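Muconate lactonizing enzyme (Corynebacterium glutamicum, PDB 3I4K) belongs to the enolase superfamily, pairing an N-terminal capping domain with a TIM-barrel-like domain that binds a magnesium ion through acidic side chains. Local coordinates at residues I199-N202 with A203-R207; R207-A210 with L211-P215; P177-D180 with T181-V184; T236-E239 with I240-R243. One frame throughout, in Å; residues are numbered along the deposited sequence.

Contact 1. Residues I199-N202 with A203-R207; sequences IDIN and ARWDR. With MG (magnesium ion), chain J.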
loop_
_atom_site.group_PDB
_atom_site.type_symbol
_atom_site.label_atom_id
_atom_site.label_comp_id
_atom_site.label_asym_id
_atom_site.label_seq_id
_atom_site.Cartn_x
_atom_site.Cartn_y
_atom_site.Cartn_z
ATOM N N ILE A 199 8.313 9.413 25.676
ATOM C CA ILE A 199 8.160 8.340 26.651
ATOM C C ILE A 199 7.299 7.232 26.049
ATOM O O ILE A 199 6.721 7.397 24.969
ATOM C CB ILE A 199 7.543 8.835 27.985
ATOM C CG1 ILE A 199 6.174 9.468 27.748
ATOM C CG2 ILE A 199 8.487 9.804 28.661
ATOM C CD1 ILE A 199 5.042 8.462 27.758
ATOM N N ASP A 200 7.248 6.095 26.732
ATOM C CA ASP A 200 6.468 4.947 26.280
ATOM C C ASP A 200 6.171 4.114 27.524
ATOM O O ASP A 200 7.095 3.637 28.190
ATOM C CB ASP A 200 7.276 4.131 25.260
ATOM C CG ASP A 200 6.489 2.962 24.690
ATOM O OD1 ASP A 200 5.330 2.782 25.105
ATOM O OD2 ASP A 200 7.021 2.216 23.831
ATOM N N ILE A 201 4.889 3.959 27.845
ATOM C CA ILE A 201 4.488 3.206 29.024
ATOM C C ILE A 201 3.941 1.827 28.684
ATOM O O ILE A 201 3.456 1.102 29.560
ATOM C CB ILE A 201 3.436 3.983 29.824
ATOM C CG1 ILE A 201 3.764 5.477 29.758
ATOM C CG2 ILE A 201 3.461 3.537 31.299
ATOM C CD1 ILE A 201 2.834 6.348 30.559
ATOM N N ASN A 202 4.024 1.458 27.412
ATOM C CA ASN A 202 3.540 0.157 26.976
ATOM C C ASN A 202 2.160 -0.207 27.522
ATOM O O ASN A 202 1.945 -1.311 28.012
ATOM C CB ASN A 202 4.561 -0.924 27.351
ATOM C CG ASN A 202 5.715 -0.996 26.368
ATOM O OD1 ASN A 202 5.538 -1.407 25.216
ATOM N ND2 ASN A 202 6.898 -0.588 26.809
ATOM N N ALA A 203 1.228 0.740 27.426
ATOM C CA ALA A 203 -0.151 0.544 27.855
ATOM C C ALA A 203 -0.327 0.119 29.303
ATOM O O ALA A 203 -1.390 -0.382 29.658
ATOM C CB ALA A 203 -0.831 -0.484 26.948
ATOM N N ARG A 204 0.683 0.329 30.140
ATOM C CA ARG A 204 0.576 -0.089 31.536
ATOM C C ARG A 204 0.081 0.939 32.562
ATOM O O ARG A 204 0.160 0.710 33.767
ATOM C CB ARG A 204 1.900 -0.731 31.990
ATOM C CG ARG A 204 2.207 -2.051 31.253
ATOM C CD ARG A 204 0.958 -2.919 31.177
ATOM N NE ARG A 204 1.191 -4.346 30.949
ATOM C CZ ARG A 204 1.593 -4.893 29.804
ATOM N NH1 ARG A 204 1.832 -4.139 28.737
ATOM N NH2 ARG A 204 1.723 -6.212 29.722
ATOM N N TRP A 205 -0.428 2.073 32.099
ATOM C CA TRP A 205 -1.010 3.061 33.014
ATOM C C TRP A 205 -2.490 3.065 32.672
ATOM O O TRP A 205 -2.841 2.888 31.503
ATOM C CB TRP A 205 -0.460 4.469 32.766
ATOM C CG TRP A 205 0.692 4.851 33.632
ATOM C CD1 TRP A 205 1.472 4.014 34.399
ATOM C CD2 TRP A 205 1.225 6.163 33.803
ATOM N NE1 TRP A 205 2.457 4.736 35.029
ATOM C CE2 TRP A 205 2.328 6.058 34.681
ATOM C CE3 TRP A 205 0.882 7.423 33.297
ATOM C CZ2 TRP A 205 3.088 7.165 35.061
ATOM C CZ3 TRP A 205 1.638 8.523 33.675
ATOM C CH2 TRP A 205 2.729 8.387 34.549
ATOM N N ASP A 206 -3.360 3.243 33.666
ATOM C CA ASP A 206 -4.779 3.300 33.353
ATOM C C ASP A 206 -5.098 4.727 32.933
ATOM O O ASP A 206 -4.270 5.625 33.092
ATOM C CB ASP A 206 -5.673 2.837 34.531
ATOM C CG ASP A 206 -5.497 3.661 35.806
ATOM O OD1 ASP A 206 -5.053 4.819 35.752
ATOM O OD2 ASP A 206 -5.842 3.135 36.888
ATOM N N ARG A 207 -6.280 4.933 32.368
ATOM C CA ARG A 207 -6.678 6.252 31.908
ATOM C C ARG A 207 -6.558 7.321 32.976
ATOM O O ARG A 207 -5.963 8.367 32.739
ATOM C CB ARG A 207 -8.114 6.214 31.383
ATOM C CG ARG A 207 -8.693 7.574 31.057
ATOM C CD ARG A 207 -10.215 7.481 30.939
ATOM N NE ARG A 207 -10.855 8.793 30.859
ATOM C CZ ARG A 207 -11.050 9.432 29.714
ATOM N NH1 ARG A 207 -10.654 8.867 28.587
ATOM N NH2 ARG A 207 -11.651 10.614 29.685
HETATM MG MG MG J . 6.171 1.010 22.103
HETATM O O HOH W 1 4.385 1.121 23.193
#
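Ile201 CD1 sits over one face of the Trp205 ring, 3.8 Å from the centroid of the six-membered ring and 25° off the ring normal, a CH-pi contact. CG2, the other branch of the isoleucine, rests 3.7 Å from Trp205 CD1 above the pyrrole part, so both ends of the aliphatic fork lie along the indole. Setting CG1 beside the backbone N (chi1 -36°) is what carries CD1 across to the ring.

Behind this packing the chain folds back in a type I' beta turn from Ile201 to Arg204, closed by Arg204 N donating to Ile201 O at 2.9 Å. Arg204 then bends at its second torsion and brings NH1 within 2.9 Å of Asn202 O; the carbonyl oxygen lies in the guanidinium plane and the bond runs nearly along the C=O axis. Its NH2 donates to Trp60 O.

Upstream, Asp200 closes an Asx turn: its OD1 accepts from Asn202 N at 3.0 Å, the donor standing above the carboxylate plane. The other oxygen, OD2, binds the magnesium ion at 2.3 Å. Water 1 bridges the metal and OD1: it is a ligand of the magnesium ion and donates to Asp200 OD1 at 2.7 Å. Glu226 and Asp251 complete the protein's share of the metal site at the end of the barrel strands.

With one oxygen on the metal and the other held by backbone and water, the carboxylate has its rotation fixed, and the turn just after strand 196-200 is tied directly to the magnesium site.

Contact 2. Residues R207-A210 with L211-P215; sequences RRTA and LHYLP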
loop_
_atom_site.group_PDB
_atom_site.type_symbol
_atom_site.label_atom_id
_atom_site.label_comp_id
_atom_site.label_asym_id
_atom_site.label_seq_id
_atom_site.Cartn_x
_atom_site.Cartn_y
_atom_site.Cartn_z
ATOM N N ARG A 207 -6.280 4.933 32.368
ATOM C CA ARG A 207 -6.678 6.252 31.908
ATOM C C ARG A 207 -6.558 7.321 32.976
ATOM O O ARG A 207 -5.963 8.367 32.739
ATOM C CB ARG A 207 -8.114 6.214 31.383
ATOM C CG ARG A 207 -8.693 7.574 31.057
ATOM C CD ARG A 207 -10.215 7.481 30.939
ATOM N NE ARG A 207 -10.855 8.793 30.859
ATOM C CZ ARG A 207 -11.050 9.432 29.714
ATOM N NH1 ARG A 207 -10.654 8.867 28.587
ATOM N NH2 ARG A 207 -11.651 10.614 29.685
ATOM N N ARG A 208 -7.118 7.072 34.160
ATOM C CA ARG A 208 -7.054 8.083 35.210
ATOM C C ARG A 208 -5.627 8.474 35.557
ATOM O O ARG A 208 -5.317 9.656 35.714
ATOM C CB ARG A 208 -7.761 7.617 36.482
ATOM C CG ARG A 208 -7.950 8.744 37.491
ATOM C CD ARG A 208 -7.966 8.222 38.921
ATOM N NE ARG A 208 -6.677 7.663 39.320
ATOM C CZ ARG A 208 -5.627 8.380 39.718
ATOM N NH1 ARG A 208 -5.698 9.704 39.780
ATOM N NH2 ARG A 208 -4.497 7.763 40.053
ATOM N N THR A 209 -4.755 7.484 35.682
ATOM C CA THR A 209 -3.362 7.760 36.016
ATOM C C THR A 209 -2.657 8.562 34.925
ATOM O O THR A 209 -1.863 9.453 35.219
ATOM C CB THR A 209 -2.569 6.451 36.268
ATOM O OG1 THR A 209 -3.179 5.718 37.343
ATOM C CG2 THR A 209 -1.132 6.768 36.644
ATOM N N ALA A 210 -2.940 8.249 33.663
ATOM C CA ALA A 210 -2.301 8.969 32.565
ATOM C C ALA A 210 -2.735 10.431 32.534
ATOM O O ALA A 210 -1.909 11.326 32.410
ATOM C CB ALA A 210 -2.620 8.294 31.230
ATOM N N LEU A 211 -4.034 10.665 32.666
ATOM C CA LEU A 211 -4.589 12.018 32.637
ATOM C C LEU A 211 -4.122 12.873 33.809
ATOM O O LEU A 211 -4.063 14.100 33.713
ATOM C CB LEU A 211 -6.117 11.952 32.618
ATOM C CG LEU A 211 -6.684 11.304 31.346
ATOM C CD1 LEU A 211 -8.167 11.043 31.500
ATOM C CD2 LEU A 211 -6.416 12.207 30.145
ATOM N N HIS A 212 -3.780 12.225 34.913
ATOM C CA HIS A 212 -3.322 12.954 36.087
ATOM C C HIS A 212 -1.845 13.353 36.018
ATOM O O HIS A 212 -1.498 14.500 36.272
ATOM C CB HIS A 212 -3.586 12.117 37.345
ATOM C CG HIS A 212 -3.212 12.803 38.622
ATOM N ND1 HIS A 212 -1.905 12.950 39.034
ATOM C CD2 HIS A 212 -3.976 13.389 39.573
ATOM C CE1 HIS A 212 -1.879 13.597 40.186
ATOM N NE2 HIS A 212 -3.123 13.876 40.534
ATOM N N TYR A 213 -0.978 12.422 35.639
ATOM C CA TYR A 213 0.458 12.705 35.612
ATOM C C TYR A 213 1.077 13.219 34.312
ATOM O O TYR A 213 1.992 14.039 34.357
ATOM C CB TYR A 213 1.222 11.461 36.074
ATOM C CG TYR A 213 0.924 11.071 37.507
ATOM C CD1 TYR A 213 1.585 11.681 38.576
ATOM C CD2 TYR A 213 -0.047 10.113 37.796
ATOM C CE1 TYR A 213 1.281 11.344 39.902
ATOM C CE2 TYR A 213 -0.356 9.772 39.107
ATOM C CZ TYR A 213 0.310 10.390 40.155
ATOM O OH TYR A 213 -0.009 10.040 41.444
ATOM N N LEU A 214 0.601 12.746 33.161
ATOM C CA LEU A 214 1.175 13.193 31.897
ATOM C C LEU A 214 1.277 14.715 31.790
ATOM O O LEU A 214 2.219 15.222 31.194
ATOM C CB LEU A 214 0.398 12.616 30.707
ATOM C CG LEU A 214 0.492 11.090 30.526
ATOM C CD1 LEU A 214 -0.228 10.668 29.242
ATOM C CD2 LEU A 214 1.956 10.667 30.474
ATOM N N PRO A 215 0.316 15.465 32.366
ATOM C CA PRO A 215 0.416 16.929 32.272
ATOM C C PRO A 215 1.750 17.413 32.863
ATOM O O PRO A 215 2.360 18.356 32.355
ATOM C CB PRO A 215 -0.780 17.409 33.088
ATOM C CG PRO A 215 -1.789 16.323 32.868
ATOM C CD PRO A 215 -0.944 15.073 33.021
#
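Leu211 CG stands beside its own backbone N (chi1 -65°), while Arg207 CG is swung anti to its backbone N (chi1 172°), and from these settings the two side chains meet one helical turn apart. Leu211 CD1 lies 3.5 Å from Arg207 CG and also rests over one face of the guanidinium, toward its rim, so a methyl packs against both the aliphatic stem and the flat end of the arginine. The extended arginine carries NH1 onward to Thr236 OG1, which holds the far end.

Thr209 and Tyr213 make the next pair. The methyl CG2 of the threonine touches Tyr213 CD2 at 3.7 Å, and Thr209 O lies at the ring's edge, 3.2 Å from the same CD2. Thr209 OG1 turns back to Asp206 OD1, the residue that caps the start of this helix. On the buried flank, Ala210 CB approaches Leu214 CD1 at 3.9 Å, and Leu214 goes on to touch Ile240 of helix 234-244. Arg208 and His212 run alongside each other on the exposed side, with Arg208 NH1 4.0 Å from His212 CB.

Backbone bonds of the i to i+4 kind hold these pairs in step, among them Leu211 N to Arg207 O at 3.0 Å and Leu214 N to Ala210 O at 3.0 Å. Pro215 has no N-H to continue the series, and the helix kinks there.

Arg207 and Leu211 lean on helix 234-244 and Tyr213 on helix 177-189; this is the helix of the beta-alpha-beta unit between strands 196-200 and 224-226 of the TIM-barrel-like domain.

Contact 3. Residues P177-D180 with T181-V184; sequences PAED and TRRV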
loop_
_atom_site.group_PDB
_atom_site.type_symbol
_atom_site.label_atom_id
_atom_site.label_comp_id
_atom_site.label_asym_id
_atom_site.label_seq_id
_atom_site.Cartn_x
_atom_site.Cartn_y
_atom_site.Cartn_z
ATOM N N PRO A 177 3.529 5.449 39.937
ATOM C CA PRO A 177 3.372 6.466 38.889
ATOM C C PRO A 177 3.953 7.830 39.280
ATOM O O PRO A 177 4.658 8.464 38.491
ATOM C CB PRO A 177 1.862 6.524 38.694
ATOM C CG PRO A 177 1.447 5.102 38.958
ATOM C CD PRO A 177 2.246 4.770 40.202
ATOM N N ALA A 178 3.660 8.270 40.501
ATOM C CA ALA A 178 4.144 9.559 40.988
ATOM C C ALA A 178 5.666 9.652 40.979
ATOM O O ALA A 178 6.228 10.702 40.657
ATOM C CB ALA A 178 3.621 9.818 42.399
ATOM N N GLU A 179 6.333 8.560 41.339
ATOM C CA GLU A 179 7.789 8.556 41.356
ATOM C C GLU A 179 8.308 8.417 39.932
ATOM O O GLU A 179 9.250 9.105 39.537
ATOM C CB GLU A 179 8.316 7.417 42.239
ATOM C CG GLU A 179 7.941 7.564 43.718
ATOM C CD GLU A 179 8.523 6.462 44.600
ATOM O OE1 GLU A 179 8.119 6.367 45.783
ATOM O OE2 GLU A 179 9.386 5.694 44.112
ATOM N N ASP A 180 7.676 7.541 39.160
ATOM C CA ASP A 180 8.067 7.318 37.772
ATOM C C ASP A 180 8.058 8.653 37.039
ATOM O O ASP A 180 8.970 8.960 36.278
ATOM C CB ASP A 180 7.086 6.353 37.101
ATOM C CG ASP A 180 7.698 5.617 35.935
ATOM O OD1 ASP A 180 8.915 5.799 35.706
ATOM O OD2 ASP A 180 6.964 4.848 35.259
ATOM N N THR A 181 7.017 9.440 37.293
ATOM C CA THR A 181 6.846 10.758 36.685
ATOM C C THR A 181 7.991 11.681 37.097
ATOM O O THR A 181 8.586 12.376 36.262
ATOM C CB THR A 181 5.505 11.395 37.132
ATOM O OG1 THR A 181 4.412 10.666 36.559
ATOM C CG2 THR A 181 5.420 12.853 36.703
ATOM N N ARG A 182 8.288 11.683 38.394
ATOM C CA ARG A 182 9.345 12.514 38.953
ATOM C C ARG A 182 10.672 12.185 38.272
ATOM O O ARG A 182 11.424 13.078 37.888
ATOM C CB ARG A 182 9.440 12.261 40.462
ATOM C CG ARG A 182 9.790 13.484 41.304
ATOM C CD ARG A 182 8.761 13.662 42.422
ATOM N NE ARG A 182 8.506 12.401 43.119
ATOM C CZ ARG A 182 7.347 12.081 43.689
ATOM N NH1 ARG A 182 6.330 12.934 43.652
ATOM N NH2 ARG A 182 7.196 10.897 44.276
ATOM N N ARG A 183 10.933 10.892 38.115
ATOM C CA ARG A 183 12.143 10.390 37.483
ATOM C C ARG A 183 12.323 10.982 36.087
ATOM O O ARG A 183 13.393 11.501 35.753
ATOM C CB ARG A 183 12.071 8.864 37.387
ATOM C CG ARG A 183 13.262 8.208 36.721
ATOM C CD ARG A 183 13.087 6.693 36.664
ATOM N NE ARG A 183 11.989 6.282 35.789
ATOM C CZ ARG A 183 12.132 5.966 34.502
ATOM N NH1 ARG A 183 13.332 6.011 33.933
ATOM N NH2 ARG A 183 11.077 5.588 33.785
ATOM N N VAL A 184 11.267 10.904 35.280
ATOM C CA VAL A 184 11.301 11.415 33.911
ATOM C C VAL A 184 11.302 12.944 33.852
ATOM O O VAL A 184 12.047 13.534 33.070
ATOM C CB VAL A 184 10.105 10.861 33.086
ATOM C CG1 VAL A 184 10.049 11.529 31.725
ATOM C CG2 VAL A 184 10.255 9.352 32.916
#
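Residues 177-184 form the first two turns of helix 177-189, with regular i to i+4 bonds such as Arg183 N to Glu179 O at 2.8 Å. Pro177 O takes two donors from Thr181, the backbone N and the hydroxyl OG1, which reach it from opposite faces of the carbonyl plane. The hydroxyl bond is 2.9 Å long, from OG1 to Pro177 O, and is possible because OG1 lies beside the threonine's own backbone N (chi1 -69°).

Asp180 and Arg183 are side by side and point the same way, their flat groups nearly coplanar at 23°. The arginine presents its NE edge, and both NE and NH2 grip the single oxygen Asp180 OD1, at 3.1 Å from NE and 2.9 Å from NH2. The NH2 bond uses the syn lone pair, whereas NE meets the oxygen almost end-on. A bend at the third torsion of Arg183 turns that edge toward the carboxylate.

This helix joins strand 167-171 to strand 196-200 in a beta-alpha-beta unit of the barrel domain, and the salt bridge faces the strand it follows. Asp180 OD2 receives Gly173 N just beyond that strand, while Arg183 NH2 and NH1 donate to Lys171 O and Leu147 O, so the ion pair also ties the helix to backbone around it.

On the outer side, Arg182 doubles back at its second and third torsions, laying its guanidinium over Ala178 O, which is 3.5 Å from CZ and near the centre of the group. Its NH2 also comes to 3.5 Å from Glu179 CG, touching the stem of the glutamate.

Contact 4. Residues T236-E239 with I240-R243; sequences TLRE and ITRR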
loop_
_atom_site.group_PDB
_atom_site.type_symbol
_atom_site.label_atom_id
_atom_site.label_comp_id
_atom_site.label_asym_id
_atom_site.label_seq_id
_atom_site.Cartn_x
_atom_site.Cartn_y
_atom_site.Cartn_z
ATOM N N THR A 236 -9.260 7.489 25.010
ATOM C CA THR A 236 -8.351 8.012 26.023
ATOM C C THR A 236 -7.093 8.634 25.414
ATOM O O THR A 236 -6.593 9.646 25.911
ATOM C CB THR A 236 -7.994 6.906 27.026
ATOM O OG1 THR A 236 -9.111 6.706 27.902
ATOM C CG2 THR A 236 -6.770 7.272 27.830
ATOM N N LEU A 237 -6.571 8.046 24.340
ATOM C CA LEU A 237 -5.382 8.609 23.697
ATOM C C LEU A 237 -5.725 10.004 23.185
ATOM O O LEU A 237 -4.916 10.940 23.278
ATOM C CB LEU A 237 -4.925 7.736 22.530
ATOM C CG LEU A 237 -4.607 6.264 22.818
ATOM C CD1 LEU A 237 -4.134 5.598 21.549
ATOM C CD2 LEU A 237 -3.544 6.143 23.910
ATOM N N ARG A 238 -6.930 10.137 22.633
ATOM C CA ARG A 238 -7.407 11.422 22.122
ATOM C C ARG A 238 -7.569 12.415 23.271
ATOM O O ARG A 238 -7.204 13.588 23.159
ATOM C CB ARG A 238 -8.763 11.238 21.418
ATOM C CG ARG A 238 -9.490 12.536 21.082
ATOM C CD ARG A 238 -8.638 13.437 20.217
ATOM N NE ARG A 238 -9.339 14.655 19.818
ATOM C CZ ARG A 238 -8.733 15.733 19.311
ATOM N NH1 ARG A 238 -7.409 15.739 19.144
ATOM N NH2 ARG A 238 -9.448 16.806 18.971
ATOM N N GLU A 239 -8.126 11.932 24.376
ATOM C CA GLU A 239 -8.349 12.769 25.545
ATOM C C GLU A 239 -7.034 13.246 26.169
ATOM O O GLU A 239 -6.949 14.397 26.605
ATOM C CB GLU A 239 -9.187 12.013 26.589
ATOM C CG GLU A 239 -9.617 12.854 27.803
ATOM C CD GLU A 239 -10.439 14.093 27.434
ATOM O OE1 GLU A 239 -10.650 14.959 28.312
ATOM O OE2 GLU A 239 -10.886 14.206 26.274
ATOM N N ILE A 240 -5.996 12.406 26.206
ATOM C CA ILE A 240 -4.775 12.905 26.831
ATOM C C ILE A 240 -4.204 14.054 26.018
ATOM O O ILE A 240 -3.650 14.993 26.581
ATOM C CB ILE A 240 -3.650 11.831 27.058
ATOM C CG1 ILE A 240 -2.732 11.774 25.858
ATOM C CG2 ILE A 240 -4.223 10.463 27.395
ATOM C CD1 ILE A 240 -1.359 11.330 26.245
ATOM N N THR A 241 -4.349 14.000 24.695
ATOM C CA THR A 241 -3.846 15.083 23.855
ATOM C C THR A 241 -4.706 16.337 24.058
ATOM O O THR A 241 -4.187 17.457 24.103
ATOM C CB THR A 241 -3.849 14.675 22.366
ATOM O OG1 THR A 241 -2.793 13.732 22.146
ATOM C CG2 THR A 241 -3.635 15.895 21.449
ATOM N N ARG A 242 -6.018 16.144 24.177
ATOM C CA ARG A 242 -6.926 17.261 24.395
ATOM C C ARG A 242 -6.513 18.038 25.648
ATOM O O ARG A 242 -6.441 19.267 25.626
ATOM C CB ARG A 242 -8.380 16.769 24.548
ATOM C CG ARG A 242 -9.151 16.656 23.230
ATOM C CD ARG A 242 -10.663 16.741 23.449
ATOM N NE ARG A 242 -11.219 15.483 23.945
ATOM C CZ ARG A 242 -11.770 14.547 23.174
ATOM N NH1 ARG A 242 -11.854 14.722 21.856
ATOM N NH2 ARG A 242 -12.227 13.429 23.724
ATOM N N ARG A 243 -6.221 17.317 26.729
ATOM C CA ARG A 243 -5.835 17.959 27.982
ATOM C C ARG A 243 -4.391 18.427 28.092
ATOM O O ARG A 243 -4.116 19.336 28.863
ATOM C CB ARG A 243 -6.138 17.048 29.174
ATOM C CG ARG A 243 -7.596 16.675 29.297
ATOM C CD ARG A 243 -7.904 16.051 30.635
ATOM N NE ARG A 243 -9.154 15.304 30.577
ATOM C CZ ARG A 243 -9.623 14.568 31.574
ATOM N NH1 ARG A 243 -8.944 14.495 32.712
ATOM N NH2 ARG A 243 -10.746 13.877 31.420
HETATM O O HOH W 2 -4.071 11.669 20.722
#
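Glu239 OE2 lies at the guanidinium edge of Arg242 and Glu239 OE1 at that of Arg243, so one carboxylate is clasped by two arginines. Arg242 comes side-on with both nitrogens on one oxygen: NE is 2.7 Å and NH2 3.0 Å from Glu239 OE2. Arg243 NE reaches Glu239 OE1 at 2.7 Å on the anti side; NH2 adds a weak, longer bond. The arginine planes are turned well away from the carboxylate, by 55° for Arg242 and 81° for Arg243.

One face of the Arg238 guanidinium carries Arg242 CG, toward the rim, while Arg238 CG lies over a face of the Arg242 guanidinium, 3.3 Å from NH1. The two planes are nearly perpendicular. Arg238 NE and Arg242 NH1, both donors, are only 3.2 Å apart, and the negative charge of Glu239 probably eases that closeness. Glu239 gets between its partners by placing CG anti to the backbone N (chi1 -174°) and bending at the next torsion.

Water 2 donates to Leu237 O and hydrogen-bonds with Thr241 OG1, supplementing a weak bond from Thr241 N to Leu237 O. The threonine hydroxyl also has Val246 O as a partner.

Helix 234-244 bridges strands 224-226 and 247-250. Leu237, Ile240 and Thr241 rest on Val248 of the latter strand, Ile240 additionally meets Leu214 of helix 207-219, and Glu239 and Arg243 both touch Arg207 of that same helix.

Contact 1 is the buried member, at the end of a barrel strand beside the magnesium ion, and its chemistry is metal ligation, a tight turn and aromatic packing. Contacts 2, 3 and 4 lie on successive outer helices, each partly buried: contact 2 is held by van der Waals packing of methyls, an arginine stem and a ring, without a salt bridge, while salt bridges mark contacts 3 and 4, directed to backbone near the strands in 3 and gathered on the helix surface in 4. Contact 2, on helix 207-219, is the hub: it shares Arg207 with contact 1, packs Tyr213 against contact 3, and meets contact 4 through Leu214 and Arg207. Trp205 wedges between contacts 2 and 3, whereas contacts 3 and 4 do not touch.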